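PDB 4CUA: beta-galactosidase from Streptococcus pneumoniae, which hydrolyses terminal beta-galactose from glycans and is represented here by its carbohydrate-binding module, which probably recognises sugars. Local coordinates for residues A[8-13]-A[173-178]; A[18-23]-A[33-38]; A[77-82]-A[158-163]. All coordinates share one frame; numbering follows the deposited sequence.

All three contacts are buried, but their chemistry changes with their place in the fold. The centre of contact 3 lies nearest the chain centre, about 5 Å from it, and this contact is carried by apolar side chains of two facing strands, with no hydrogen bond across it. The centres of contacts 1 and 2 are about 6 Å apart, beside one calcium ion, where loops meet strands and backbone groups, waters and carboxylates carry more of the work. Residues 173-178 tie the set together, because Val176 N meets Val34 O of contact 2 at 2.8 Å, while Gln177 O meets Ser80 N of contact 3 at 2.8 Å. Contacts 1 and 2 divide five of the six calcium-binding residues between them.

Contact 1. Residues A[8-13]-A[173-178]; sequences ISDQWT and ITEVQI. With CA (calcium ion), chain C.
A chi1 of 55° sets OG of Ser9 between its own backbone N and carbonyl carbon, facing the backbone of Ile178, while Glu175 holds CG anti to its N (chi1 -164°) and bends at chi2 (73°), its carboxylate lying between Asp10 and the calcium ion. The hydroxyl is gripped twice: Ile178 N donates to Ser9 OG at 3.0 Å, and OG donates to a water 2.6 Å away. That water passes its own hydrogens to Asp10 OD1 and to the carbonyl of Val176, whose O lies 2.8 Å from it. One residue earlier, Ile8 N donates to Ile178 O at 2.9 Å; together the two bonds fasten the N-terminal loop to Ile178, just past the end of strand 172-177. The two isoleucine side chains meet roughly perpendicular, Ile8 CD1 resting on Ile178 CG2 at 3.9 Å.

The side chains of Asp10 and Glu175 also meet crosswise, with Asp10 OD1 and Glu175 OE2 4.0 Å apart. A second water donates to both oxygens and accepts from Gln177 NE2, which probably eases the repulsion between like charges; Glu175 OE2 has a further partner in Lys37 N. The other oxygen, Glu175 OE1, binds calcium at 2.3 Å, and Thr174 O binds it at 2.4 Å. Asn33, Asp36, Leu38 and Asn47 complete this six-residue calcium site, of the kind found at the edge of the beta-sandwich in many galactose-binding-type modules.

Contact 2. Residues A[18-23]-A[33-38]; sequences PLAFAS and NVNDKL. With CA (calcium ion), chain C; EDO (1,2-ethanediol), chain F.
Ala20 lays its CB against the CG2 methyl of Val34, 3.7 Å away, and the same CB borders the amide of Asn35, with OD1 also 3.7 Å from it. Both partners come from the short 3-10 turn and the loop that follows, and both point their CB toward strand 19-22. Asn35 has CG between its backbone N and carbonyl carbon, a chi1 of 67° that directs CG toward Ala20. No direct hydrogen bond joins the segments; the polar link is a water that accepts from Ala20 N at 2.9 Å and donates to Asn35 OD1 at 2.8 Å. The amide nitrogen, Asn35 ND2, stands 3.7 Å from Pro18 O, and the side chain finds its strongest polar partner in Ser9. The amide therefore bridges the N-terminal loop and, through water, the strand.

In the beta-sandwich of this galactose-binding-type module, strand 19-22 runs antiparallel to strand 58-67, and the 33-38 loop lies over it with its far side turned to calcium. There Asn33 O binds the ion at 2.3 Å, Asp36 OD1 at 2.4 Å and Leu38 O at 2.3 Å; Thr174, Glu175 and Asn47 supply the remaining ligands. Asp36 OD1 does double duty, since it also accepts from Leu38 N in an Asx turn. That bond is fairly straight (159° at the hydrogen) and meets the oxygen from above the carboxylate plane, 52° out of it; the turn brings Leu38 close to Asp36.

Val34 reaches beyond Ala20 as well, touching Trp49, Val61, Ile173 and Val176. Asn33 directs its amide elsewhere: ND2 donates to a 1,2-ethanediol probably taken up from the crystallisation liquor.

Contact 3. Residues A[77-82]-A[158-163]; sequences DNLSVG and IRIRMV. With EDO (1,2-ethanediol), chain E.
Strands 77-82 and 158-163 pass 9.4 Å apart at their axes, with a crossing angle of -49°. No hydrogen bond joins them, and even the nearest alpha carbons, Leu79 CA and Ile158 CA, are 8.8 Å apart, a separation spanned by side chains rather than by backbone pairing. Leu79 buries more surface here than any other residue and touches both isoleucines. Its CG stands anti to its N (chi1 176°), reaching toward the other strand. Of its two methyls, CD1 touches Ile158 CD1 at 4.0 Å in one of the two conformers modelled for that isoleucine, and CD2 meets Ile160 CB at 4.1 Å. Leu79 and Ile158 run alongside one another in opposite senses, whereas Leu79 and Ile160 cross at a slant. Farther along, Val81 CG2 approaches Ile160 CD1 more loosely, at 4.5 Å.

Ile178 adds to the apolar layer by packing on both Leu79 and Ile158. Arg159 points its CB away from strand 77-82, and its guanidinium forms a salt bridge with Glu98 and a cation-pi contact with Trp128. Facing strands joined by interlocking aliphatic side chains form the hydrophobic core of a beta-sandwich, the fold of galactose-binding-type carbohydrate-binding modules.

Contact 1. Residues A[8-13]-A[173-178]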
ATOM      1  N   ILE A   8      -8.750  -6.330  -7.254  1.00 12.38           N
ATOM      2  CA  ILE A   8      -8.430  -5.190  -8.044  1.00 11.56           C
ATOM      3  C   ILE A   8      -7.090  -4.542  -7.646  1.00 11.05           C
ATOM      4  O   ILE A   8      -6.741  -3.521  -8.178  1.00 10.99           O
ATOM      5  CB  ILE A   8      -9.571  -4.151  -7.972  1.00 11.71           C
ATOM      6  CG1 ILE A   8      -9.890  -3.788  -6.551  1.00 11.66           C
ATOM      7  CG2 ILE A   8     -10.823  -4.704  -8.705  1.00 12.38           C
ATOM      8  CD1 ILE A   8     -10.864  -2.592  -6.361  1.00 13.29           C
ATOM      9  N   SER A   9      -6.284  -5.237  -6.837  1.00 10.35           N
ATOM     10  CA  SER A   9      -4.928  -4.783  -6.573  1.00 10.31           C
ATOM     11  C   SER A   9      -3.832  -5.617  -7.181  1.00 10.70           C
ATOM     12  O   SER A   9      -2.754  -5.098  -7.447  1.00 10.39           O
ATOM     13  CB  SER A   9      -4.704  -4.758  -5.072  1.00  9.71           C
ATOM     14  OG  SER A   9      -4.953  -5.956  -4.419  1.00  9.13           O
ATOM     15  N   ASP A  10      -4.082  -6.912  -7.433  1.00  9.76           N
ATOM     16  CA  ASP A  10      -3.035  -7.712  -8.008  1.00  9.39           C
ATOM     17  C   ASP A  10      -2.468  -7.234  -9.293  1.00 10.22           C
ATOM     18  O   ASP A  10      -3.223  -6.798 -10.201  1.00  9.93           O
ATOM     19  CB  ASP A  10      -3.463  -9.157  -8.309  1.00 10.40           C
ATOM     20  CG  ASP A  10      -3.762  -9.996  -7.101  1.00 10.73           C
ATOM     21  OD1 ASP A  10      -3.405  -9.715  -5.941  1.00 10.39           O
ATOM     22  OD2 ASP A  10      -4.437 -11.072  -7.279  1.00 11.31           O
ATOM     23  N   GLN A  11      -1.185  -7.380  -9.488  1.00 11.29           N
ATOM     24  CA  GLN A  11      -0.564  -7.158 -10.772  1.00 12.10           C
ATOM     25  C   GLN A  11      -1.106  -8.131 -11.805  1.00 12.51           C
ATOM     26  O   GLN A  11      -1.435  -9.261 -11.491  1.00 13.75           O
ATOM     27  CB  GLN A  11       0.942  -7.437 -10.775  1.00 13.74           C
ATOM     28  CG  GLN A  11       1.769  -6.477 -10.003  1.00 13.68           C
ATOM     29  CD  GLN A  11       3.195  -7.002  -9.886  1.00 13.37           C
ATOM     30  OE1 GLN A  11       3.764  -7.513 -10.843  1.00 16.00           O
ATOM     31  NE2 GLN A  11       3.849  -6.763  -8.732  1.00 11.34           N
ATOM     32  N   TRP A  12      -1.140  -7.641 -13.042  1.00 12.95           N
ATOM     33  CA  TRP A  12      -1.381  -8.494 -14.200  1.00 13.93           C
ATOM     34  C   TRP A  12      -0.195  -8.398 -15.124  1.00 13.55           C
ATOM     35  O   TRP A  12       0.326  -7.327 -15.427  1.00 15.32           O
ATOM     36  CB  TRP A  12      -2.668  -8.078 -14.926  1.00 14.36           C
ATOM     37  CG  TRP A  12      -3.826  -8.549 -14.248  1.00 13.09           C
ATOM     38  CD1 TRP A  12      -4.457  -7.992 -13.177  1.00 13.55           C
ATOM     39  CD2 TRP A  12      -4.465  -9.805 -14.445  1.00 15.21           C
ATOM     40  NE1 TRP A  12      -5.457  -8.758 -12.771  1.00 13.08           N
ATOM     41  CE2 TRP A  12      -5.474  -9.911 -13.505  1.00 14.54           C
ATOM     42  CE3 TRP A  12      -4.258 -10.853 -15.358  1.00 17.24           C
ATOM     43  CZ2 TRP A  12      -6.304 -11.016 -13.415  1.00 17.26           C
ATOM     44  CZ3 TRP A  12      -5.074 -11.947 -15.270  1.00 17.55           C
ATOM     45  CH2 TRP A  12      -6.049 -12.047 -14.310  1.00 16.64           C
ATOM     46  N   THR A  13       0.221  -9.555 -15.610  1.00 18.51           N
ATOM     47  CA  THR A  13       1.381  -9.642 -16.450  1.00 22.06           C
ATOM     48  C   THR A  13       1.107  -8.878 -17.716  1.00 21.86           C
ATOM     49  O   THR A  13       0.045  -9.074 -18.321  1.00 20.13           O
ATOM     50  CB  THR A  13       1.692 -11.118 -16.794  1.00 26.46           C
ATOM     51  OG1 THR A  13       1.921 -11.866 -15.590  1.00 27.35           O
ATOM     52  CG2 THR A  13       2.903 -11.194 -17.668  1.00 28.03           C
ATOM     53  N   ILE A 173       5.445  -5.174   4.834  1.00  7.16           N
ATOM     54  CA  ILE A 173       4.228  -5.741   4.237  1.00  6.54           C
ATOM     55  C   ILE A 173       4.613  -6.752   3.172  1.00  6.20           C
ATOM     56  O   ILE A 173       5.292  -6.419   2.219  1.00  7.25           O
ATOM     57  CB  ILE A 173       3.393  -4.641   3.589  1.00  6.74           C
ATOM     58  CG1 ILE A 173       2.857  -3.655   4.620  1.00  7.32           C
ATOM     59  CG2 ILE A 173       2.210  -5.246   2.798  1.00  6.66           C
ATOM     60  CD1 ILE A 173       2.231  -2.404   3.999  1.00  7.22           C
ATOM     61  N   THR A 174       4.096  -7.993   3.317  1.00  6.95           N
ATOM     62  CA  THR A 174       4.343  -9.004   2.252  1.00  7.14           C
ATOM     63  C   THR A 174       3.333  -8.894   1.073  1.00  6.86           C
ATOM     64  O   THR A 174       3.705  -9.126  -0.045  1.00  7.25           O
ATOM     65  CB  THR A 174       4.404 -10.410   2.791  1.00  7.71           C
ATOM     66  OG1 THR A 174       4.663 -11.308   1.703  1.00  7.79           O
ATOM     67  CG2 THR A 174       3.214 -10.850   3.542  1.00  8.28           C
ATOM     68  N   GLU A 175       2.111  -8.476   1.379  1.00  7.66           N
ATOM     69  CA  GLU A 175       1.054  -8.386   0.344  1.00  7.57           C
ATOM     70  C   GLU A 175      -0.046  -7.527   0.866  1.00  6.90           C
ATOM     71  O   GLU A 175      -0.358  -7.577   2.045  1.00  7.69           O
ATOM     72  CB  GLU A 175       0.553  -9.813   0.013  1.00  7.75           C
ATOM     73  CG  GLU A 175      -0.251  -9.940  -1.278  1.00  8.47           C
ATOM     74  CD  GLU A 175       0.510  -9.832  -2.556  1.00  8.71           C
ATOM     75  OE1 GLU A 175       1.743  -9.652  -2.564  1.00  8.30           O
ATOM     76  OE2 GLU A 175      -0.137  -9.938  -3.662  1.00  8.92           O
ATOM     77  N   VAL A 176      -0.669  -6.794  -0.077  1.00  7.76           N
ATOM     78  CA  VAL A 176      -1.952  -6.171   0.172  1.00  7.60           C
ATOM     79  C   VAL A 176      -2.948  -6.782  -0.784  1.00  8.12           C
ATOM     80  O   VAL A 176      -2.550  -7.311  -1.829  1.00  8.13           O
ATOM     81  CB  VAL A 176      -1.939  -4.658  -0.019  1.00  8.08           C
ATOM     82  CG1 VAL A 176      -0.842  -4.037   0.858  1.00  8.56           C
ATOM     83  CG2 VAL A 176      -1.764  -4.261  -1.480  1.00  8.20           C
ATOM     84  N   GLN A 177      -4.228  -6.753  -0.413  1.00  8.86           N
ATOM     85  CA  GLN A 177      -5.300  -7.166  -1.328  1.00  9.20           C
ATOM     86  C   GLN A 177      -6.497  -6.209  -1.177  1.00  9.44           C
ATOM     87  O   GLN A 177      -6.885  -5.853  -0.063  1.00 10.87           O
ATOM     88  CB  GLN A 177      -5.740  -8.605  -1.038  1.00 10.36           C
ATOM     89  CG  GLN A 177      -4.573  -9.562  -1.213  1.00 11.08           C
ATOM     90  CD  GLN A 177      -4.987 -11.034  -0.976  1.00 12.57           C
ATOM     91  OE1 GLN A 177      -5.829 -11.345  -0.154  1.00 14.34           O
ATOM     92  NE2 GLN A 177      -4.374 -11.892  -1.707  1.00 13.58           N
ATOM     93  N   ILE A 178      -7.032  -5.813  -2.322  1.00  9.67           N
ATOM     94  CA  ILE A 178      -8.212  -4.960  -2.381  1.00 10.77           C
ATOM     95  C   ILE A 178      -9.208  -5.659  -3.318  1.00 10.23           C
ATOM     96  O   ILE A 178      -8.801  -6.110  -4.397  1.00 10.59           O
ATOM     97  CB  ILE A 178      -7.874  -3.561  -2.925  1.00 11.09           C
ATOM     98  CG1 ILE A 178      -6.830  -2.898  -2.029  1.00 11.28           C
ATOM     99  CG2 ILE A 178      -9.107  -2.650  -2.880  1.00 11.99           C
ATOM    100  CD1 ILE A 178      -6.292  -1.622  -2.657  1.00 11.29           C
TER
HETATM  101 CA    CA C2644       3.921 -10.210  -2.117  1.00  7.43          CA
HETATM  102  O   HOH W   1      -2.767  -7.436  -4.634  1.00  9.80           O
HETATM  103  O   HOH W   2      -2.501 -11.142  -3.876  1.00 10.98           O

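Contact 2. Residues A[18-23]-A[33-38]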
ATOM      1  N   PRO A  18      -3.049  -2.667 -12.365  1.00 12.79           N
ATOM      2  CA  PRO A  18      -2.816  -1.868 -11.147  1.00 12.12           C
ATOM      3  C   PRO A  18      -1.349  -1.909 -10.763  1.00 11.99           C
ATOM      4  O   PRO A  18      -0.609  -2.854 -11.067  1.00 13.06           O
ATOM      5  CB  PRO A  18      -3.657  -2.517 -10.086  1.00 12.84           C
ATOM      6  CG  PRO A  18      -4.275  -3.730 -10.686  1.00 14.98           C
ATOM      7  CD  PRO A  18      -4.006  -3.752 -12.126  1.00 14.64           C
ATOM      8  N   LEU A  19      -0.919  -0.816 -10.137  1.00 10.90           N
ATOM      9  CA  LEU A  19       0.484  -0.607  -9.773  1.00 10.57           C
ATOM     10  C   LEU A  19       0.519  -0.251  -8.315  1.00  9.47           C
ATOM     11  O   LEU A  19      -0.200   0.637  -7.862  1.00 10.09           O
ATOM     12  CB  LEU A  19       1.041   0.604 -10.541  1.00 12.02           C
ATOM     13  CG  LEU A  19       2.417   1.171 -10.248  1.00 14.23           C
ATOM     14  CD1 LEU A  19       3.473   0.153 -10.652  1.00 14.82           C
ATOM     15  CD2 LEU A  19       2.601   2.419 -11.111  1.00 14.76           C
ATOM     16  N   ALA A  20       1.352  -0.956  -7.563  1.00  8.28           N
ATOM     17  CA  ALA A  20       1.680  -0.566  -6.187  1.00  7.74           C
ATOM     18  C   ALA A  20       2.679   0.564  -6.206  1.00  7.97           C
ATOM     19  O   ALA A  20       3.582   0.662  -7.065  1.00  8.55           O
ATOM     20  CB  ALA A  20       2.267  -1.759  -5.434  1.00  8.58           C
ATOM     21  N   PHE A  21       2.565   1.459  -5.234  1.00  7.55           N
ATOM     22  CA  PHE A  21       3.498   2.583  -5.123  1.00  7.72           C
ATOM     23  C   PHE A  21       3.762   2.806  -3.622  1.00  7.73           C
ATOM     24  O   PHE A  21       2.992   2.409  -2.753  1.00  7.20           O
ATOM     25  CB  PHE A  21       2.924   3.840  -5.791  1.00  8.91           C
ATOM     26  CG  PHE A  21       1.621   4.338  -5.172  1.00  8.35           C
ATOM     27  CD1 PHE A  21       1.614   5.211  -4.101  1.00  8.96           C
ATOM     28  CD2 PHE A  21       0.369   3.949  -5.700  1.00  8.21           C
ATOM     29  CE1 PHE A  21       0.448   5.681  -3.574  1.00  9.56           C
ATOM     30  CE2 PHE A  21      -0.777   4.402  -5.147  1.00  8.69           C
ATOM     31  CZ  PHE A  21      -0.750   5.247  -4.064  1.00  9.35           C
ATOM     32  N   ALA A  22       4.910   3.451  -3.327  1.00  7.73           N
ATOM     33  CA  ALA A  22       5.284   3.790  -1.979  1.00  8.26           C
ATOM     34  C   ALA A  22       5.963   5.113  -1.951  1.00  9.10           C
ATOM     35  O   ALA A  22       6.584   5.511  -2.936  1.00  8.94           O
ATOM     36  CB  ALA A  22       6.198   2.760  -1.391  1.00  8.09           C
ATOM     37  N   SER A  23       5.834   5.815  -0.834  1.00  8.88           N
ATOM     38  CA  SER A  23       6.568   7.092  -0.709  1.00  9.08           C
ATOM     39  C   SER A  23       8.093   6.856  -0.726  1.00  9.11           C
ATOM     40  O   SER A  23       8.852   7.661  -1.268  1.00  9.71           O
ATOM     41  CB  SER A  23       6.149   7.748   0.596  1.00  8.75           C
ATOM     42  OG  SER A  23       6.320   6.929   1.699  1.00  9.36           O
ATOM     43  N   ASN A  33       6.560  -5.782  -4.669  1.00  7.38           N
ATOM     44  CA  ASN A  33       6.312  -6.975  -3.877  1.00  7.16           C
ATOM     45  C   ASN A  33       5.002  -7.088  -3.211  1.00  8.10           C
ATOM     46  O   ASN A  33       4.638  -8.157  -2.768  1.00  8.19           O
ATOM     47  CB  ASN A  33       7.389  -7.149  -2.821  1.00  7.66           C
ATOM     48  CG  ASN A  33       8.748  -7.546  -3.411  1.00  8.27           C
ATOM     49  OD1 ASN A  33       8.836  -8.120  -4.509  1.00  9.53           O
ATOM     50  ND2 ASN A  33       9.784  -7.328  -2.649  1.00  8.67           N
ATOM     51  N   VAL A  34       4.257  -5.986  -3.038  1.00  7.33           N
ATOM     52  CA  VAL A  34       3.035  -6.080  -2.260  1.00  7.44           C
ATOM     53  C   VAL A  34       1.783  -6.522  -3.068  1.00  7.21           C
ATOM     54  O   VAL A  34       0.733  -6.692  -2.483  1.00  7.42           O
ATOM     55  CB  VAL A  34       2.672  -4.836  -1.440  1.00  7.17           C
ATOM     56  CG1 VAL A  34       3.875  -4.356  -0.609  1.00  7.50           C
ATOM     57  CG2 VAL A  34       2.120  -3.686  -2.318  1.00  7.82           C
ATOM     58  N   ASN A  35       1.921  -6.597  -4.394  1.00  7.73           N
ATOM     59  CA  ASN A  35       0.757  -7.034  -5.176  1.00  7.62           C
ATOM     60  C   ASN A  35       1.191  -8.005  -6.218  1.00  8.43           C
ATOM     61  O   ASN A  35       0.593  -8.082  -7.337  1.00  8.94           O
ATOM     62  CB  ASN A  35       0.008  -5.843  -5.803  1.00  8.07           C
ATOM     63  CG  ASN A  35       0.790  -5.120  -6.848  1.00  8.31           C
ATOM     64  OD1 ASN A  35       1.997  -5.133  -6.910  1.00  9.01           O
ATOM     65  ND2 ASN A  35       0.020  -4.380  -7.714  1.00  8.40           N
ATOM     66  N   ASP A  36       2.161  -8.870  -5.851  1.00  8.60           N
ATOM     67  CA  ASP A  36       2.736  -9.860  -6.763  1.00  9.19           C
ATOM     68  C   ASP A  36       2.135 -11.274  -6.583  1.00  9.28           C
ATOM     69  O   ASP A  36       2.596 -12.224  -7.266  1.00 10.23           O
ATOM     70  CB  ASP A  36       4.233  -9.895  -6.692  1.00  8.97           C
ATOM     71  CG  ASP A  36       4.768 -10.352  -5.370  1.00  9.52           C
ATOM     72  OD1 ASP A  36       4.014 -10.640  -4.463  1.00  8.71           O
ATOM     73  OD2 ASP A  36       6.002 -10.352  -5.265  1.00 11.48           O
ATOM     74  N   LYS A  37       1.164 -11.398  -5.707  1.00  9.43           N
ATOM     75  CA  LYS A  37       0.438 -12.647  -5.400  1.00  9.83           C
ATOM     76  C   LYS A  37       1.307 -13.622  -4.662  1.00 11.09           C
ATOM     77  O   LYS A  37       0.888 -14.772  -4.461  1.00 16.15           O
ATOM     78  CB  LYS A  37      -0.199 -13.290  -6.667  1.00 11.01           C
ATOM     79  CG  LYS A  37      -1.305 -12.371  -7.258  1.00 13.01           C
ATOM     80  CD  LYS A  37      -1.603 -12.772  -8.675  1.00 15.29           C
ATOM     81  CE  LYS A  37      -0.559 -12.161  -9.624  1.00 19.88           C
ATOM     82  NZ  LYS A  37      -0.721 -12.438 -11.070  1.00 22.52           N
ATOM     83  N   LEU A  38       2.487 -13.224  -4.197  1.00 10.40           N
ATOM     84  CA  LEU A  38       3.329 -14.077  -3.341  1.00 10.34           C
ATOM     85  C   LEU A  38       3.169 -13.547  -1.929  1.00 10.57           C
ATOM     86  O   LEU A  38       3.197 -12.341  -1.709  1.00  9.98           O
ATOM     87  CB  LEU A  38       4.789 -14.015  -3.752  1.00 12.29           C
ATOM     88  CG  LEU A  38       5.099 -14.532  -5.139  1.00 15.46           C
ATOM     89  CD1 LEU A  38       6.573 -14.354  -5.449  1.00 18.15           C
ATOM     90  CD2 LEU A  38       4.642 -15.986  -5.298  1.00 16.17           C
TER
HETATM   91 CA    CA C2644       3.921 -10.210  -2.117  1.00  7.43          CA
HETATM   92  C1  EDO F2647      12.696  -9.361  -2.294  1.00 14.77           C
HETATM   93  O1  EDO F2647      12.578  -8.135  -2.974  1.00 13.30           O
HETATM   94  C2  EDO F2647      12.812  -9.120  -0.799  1.00 14.49           C
HETATM   95  O2  EDO F2647      11.565  -8.621  -0.245  1.00 11.38           O
HETATM   96  O   HOH W   3       2.909  -3.179  -8.651  1.00 10.62           O

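Contact 3. Residues A[77-82]-A[158-163]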
ATOM      1  N   ASP A  77     -14.051  -0.246  -0.771  1.00 13.29           N
ATOM      2  CA  ASP A  77     -14.516  -0.238   0.582  1.00 13.42           C
ATOM      3  C   ASP A  77     -13.757  -1.132   1.580  1.00 12.37           C
ATOM      4  O   ASP A  77     -14.161  -1.386   2.689  1.00 13.05           O
ATOM      5  CB  ASP A  77     -16.064  -0.501   0.638  1.00 14.33           C
ATOM      6  CG  ASP A  77     -16.426  -1.959   0.433  1.00 18.89           C
ATOM      7  OD1 ASP A  77     -15.528  -2.789   0.138  1.00 16.36           O
ATOM      8  OD2 ASP A  77     -17.644  -2.292   0.530  1.00 20.04           O
ATOM      9  N   ASN A  78     -12.556  -1.580   1.161  1.00 12.57           N
ATOM     10  CA  ASN A  78     -11.810  -2.552   1.893  1.00 12.38           C
ATOM     11  C   ASN A  78     -10.325  -2.451   1.489  1.00  9.97           C
ATOM     12  O   ASN A  78      -9.998  -1.976   0.437  1.00 10.50           O
ATOM     13  CB  ASN A  78     -12.326  -4.006   1.591  1.00 10.76           C
ATOM     14  CG  ASN A  78     -12.133  -4.404   0.184  1.00 13.55           C
ATOM     15  OD1 ASN A  78     -11.100  -5.025  -0.175  1.00 12.81           O
ATOM     16  ND2 ASN A  78     -13.054  -4.043  -0.685  1.00 12.35           N
ATOM     17  N   LEU A  79      -9.530  -2.990   2.401  1.00 10.95           N
ATOM     18  CA  LEU A  79      -8.100  -3.196   2.222  1.00 10.55           C
ATOM     19  C   LEU A  79      -7.671  -4.258   3.144  1.00  9.89           C
ATOM     20  O   LEU A  79      -8.049  -4.288   4.279  1.00 11.18           O
ATOM     21  CB  LEU A  79      -7.385  -1.907   2.597  1.00 10.19           C
ATOM     22  CG  LEU A  79      -5.834  -1.946   2.571  1.00 10.74           C
ATOM     23  CD1 LEU A  79      -5.251  -2.216   1.190  1.00 11.77           C
ATOM     24  CD2 LEU A  79      -5.232  -0.688   3.241  1.00 11.45           C
ATOM     25  N   SER A  80      -6.825  -5.175   2.659  0.54 10.01           N
ATOM     26  CA  SER A  80      -6.211  -6.168   3.528  0.54 10.02           C
ATOM     27  C   SER A  80      -4.698  -6.050   3.396  0.54  9.40           C
ATOM     28  O   SER A  80      -4.190  -5.881   2.314  0.54  9.00           O
ATOM     29  CB  SER A  80      -6.625  -7.587   3.139  0.54 10.89           C
ATOM     30  OG  SER A  80      -8.021  -7.748   3.155  0.54 13.94           O
ATOM     31  N   VAL A  81      -4.013  -6.164   4.536  1.00  9.44           N
ATOM     32  CA  VAL A  81      -2.553  -5.987   4.583  1.00  9.21           C
ATOM     33  C   VAL A  81      -1.931  -7.064   5.417  1.00  8.35           C
ATOM     34  O   VAL A  81      -2.214  -7.222   6.602  1.00  8.47           O
ATOM     35  CB  VAL A  81      -2.169  -4.646   5.196  1.00  9.15           C
ATOM     36  CG1 VAL A  81      -0.645  -4.427   5.150  1.00  9.58           C
ATOM     37  CG2 VAL A  81      -2.880  -3.510   4.541  1.00  9.13           C
ATOM     38  N   GLY A  82      -1.021  -7.790   4.796  1.00  8.26           N
ATOM     39  CA  GLY A  82      -0.244  -8.810   5.475  1.00  8.09           C
ATOM     40  C   GLY A  82       1.046  -8.215   6.001  1.00  8.66           C
ATOM     41  O   GLY A  82       2.008  -8.093   5.266  1.00  8.91           O
ATOM     42  N   ILE A 158      -5.847   4.145  -3.351  0.58 10.07           N
ATOM     43  CA  ILE A 158      -5.829   4.237  -1.935  0.58 10.45           C
ATOM     44  C   ILE A 158      -4.432   3.955  -1.475  0.58 10.34           C
ATOM     45  O   ILE A 158      -3.678   3.308  -2.208  0.58 11.15           O
ATOM     46  CB  ILE A 158      -6.899   3.378  -1.214  0.58 10.87           C
ATOM     47  CG1 ILE A 158      -6.567   1.886  -1.374  0.58 10.98           C
ATOM     48  CG2 ILE A 158      -8.279   3.792  -1.732  0.58 11.73           C
ATOM     49  CD1 ILE A 158      -7.184   1.003  -0.321  0.58 12.62           C
ATOM     50  N   ARG A 159      -4.129   4.430  -0.292  1.00 10.44           N
ATOM     51  CA  ARG A 159      -2.869   4.138   0.368  1.00  9.79           C
ATOM     52  C   ARG A 159      -3.028   4.025   1.866  1.00  9.78           C
ATOM     53  O   ARG A 159      -4.008   4.532   2.471  1.00 10.25           O
ATOM     54  CB  ARG A 159      -1.782   5.157   0.055  1.00 10.24           C
ATOM     55  CG  ARG A 159      -1.940   6.511   0.749  1.00 11.39           C
ATOM     56  CD  ARG A 159      -0.919   7.494   0.196  1.00 13.94           C
ATOM     57  NE  ARG A 159      -1.019   8.729   0.974  1.00 15.41           N
ATOM     58  CZ  ARG A 159      -0.261   9.798   0.696  1.00 16.33           C
ATOM     59  NH1 ARG A 159       0.660   9.747  -0.258  1.00 16.75           N
ATOM     60  NH2 ARG A 159      -0.422  10.879   1.427  1.00 17.89           N
ATOM     61  N   ILE A 160      -2.099   3.323   2.478  1.00  9.05           N
ATOM     62  CA  ILE A 160      -1.974   3.228   3.893  1.00  9.01           C
ATOM     63  C   ILE A 160      -0.637   3.898   4.280  1.00  9.40           C
ATOM     64  O   ILE A 160       0.398   3.521   3.845  1.00  8.88           O
ATOM     65  CB  ILE A 160      -2.209   1.785   4.440  1.00  9.71           C
ATOM     66  CG1 ILE A 160      -2.161   1.769   5.933  1.00 10.01           C
ATOM     67  CG2 ILE A 160      -1.213   0.786   3.824  1.00 10.07           C
ATOM     68  CD1 ILE A 160      -2.512   0.452   6.596  1.00 10.59           C
ATOM     69  N   ARG A 161      -0.750   4.917   5.136  1.00 10.46           N
ATOM     70  CA  ARG A 161       0.384   5.774   5.538  1.00 10.60           C
ATOM     71  C   ARG A 161       0.684   5.474   6.985  1.00 11.09           C
ATOM     72  O   ARG A 161      -0.202   5.558   7.887  1.00 11.62           O
ATOM     73  CB  ARG A 161      -0.023   7.223   5.306  1.00 11.23           C
ATOM     74  CG  ARG A 161       1.081   8.218   5.694  1.00 12.43           C
ATOM     75  CD  ARG A 161       0.800   9.568   5.132  1.00 14.17           C
ATOM     76  NE  ARG A 161      -0.542  10.075   5.429  1.00 14.48           N
ATOM     77  CZ  ARG A 161      -0.926  10.606   6.578  1.00 17.73           C
ATOM     78  NH1 ARG A 161      -0.075  10.784   7.584  1.00 17.15           N
ATOM     79  NH2 ARG A 161      -2.174  11.014   6.688  1.00 19.61           N
HETATM   80  N   MSE A 162       1.927   5.078   7.254  1.00 10.51           N
HETATM   81  CA  MSE A 162       2.265   4.332   8.438  1.00 10.83           C
HETATM   82  C   MSE A 162       3.534   4.770   9.140  1.00 11.17           C
HETATM   83  O   MSE A 162       4.519   5.058   8.470  1.00 13.67           O
HETATM   84  CB  MSE A 162       2.569   2.868   8.062  1.00 12.36           C
HETATM   85  CG  MSE A 162       1.330   2.211   7.434  1.00 11.47           C
HETATM   86 SE   MSE A 162       1.795   0.497   6.588  1.00 18.39          SE
HETATM   87  CE  MSE A 162       2.882   1.196   5.125  1.00 11.75           C
ATOM     88  N   VAL A 163       3.511   4.854  10.452  1.00 11.75           N
ATOM     89  CA  VAL A 163       4.724   5.177  11.207  1.00 13.21           C
ATOM     90  C   VAL A 163       5.262   3.925  11.834  1.00 11.36           C
ATOM     91  O   VAL A 163       4.520   3.159  12.505  1.00 13.41           O
ATOM     92  CB  VAL A 163       4.433   6.213  12.307  1.00 14.25           C
ATOM     93  CG1 VAL A 163       5.752   6.584  12.961  1.00 15.60           C
ATOM     94  CG2 VAL A 163       3.815   7.454  11.724  1.00 13.85           C
TER
HETATM   95  C1  EDO E2646       3.471   9.516  -1.618  1.00 17.51           C
HETATM   96  O1  EDO E2646       4.747   9.683  -2.028  1.00 21.69           O
HETATM   97  C2  EDO E2646       3.025   8.099  -2.167  1.00 16.38           C
HETATM   98  O2  EDO E2646       2.042   7.656  -1.389  1.00 14.74           O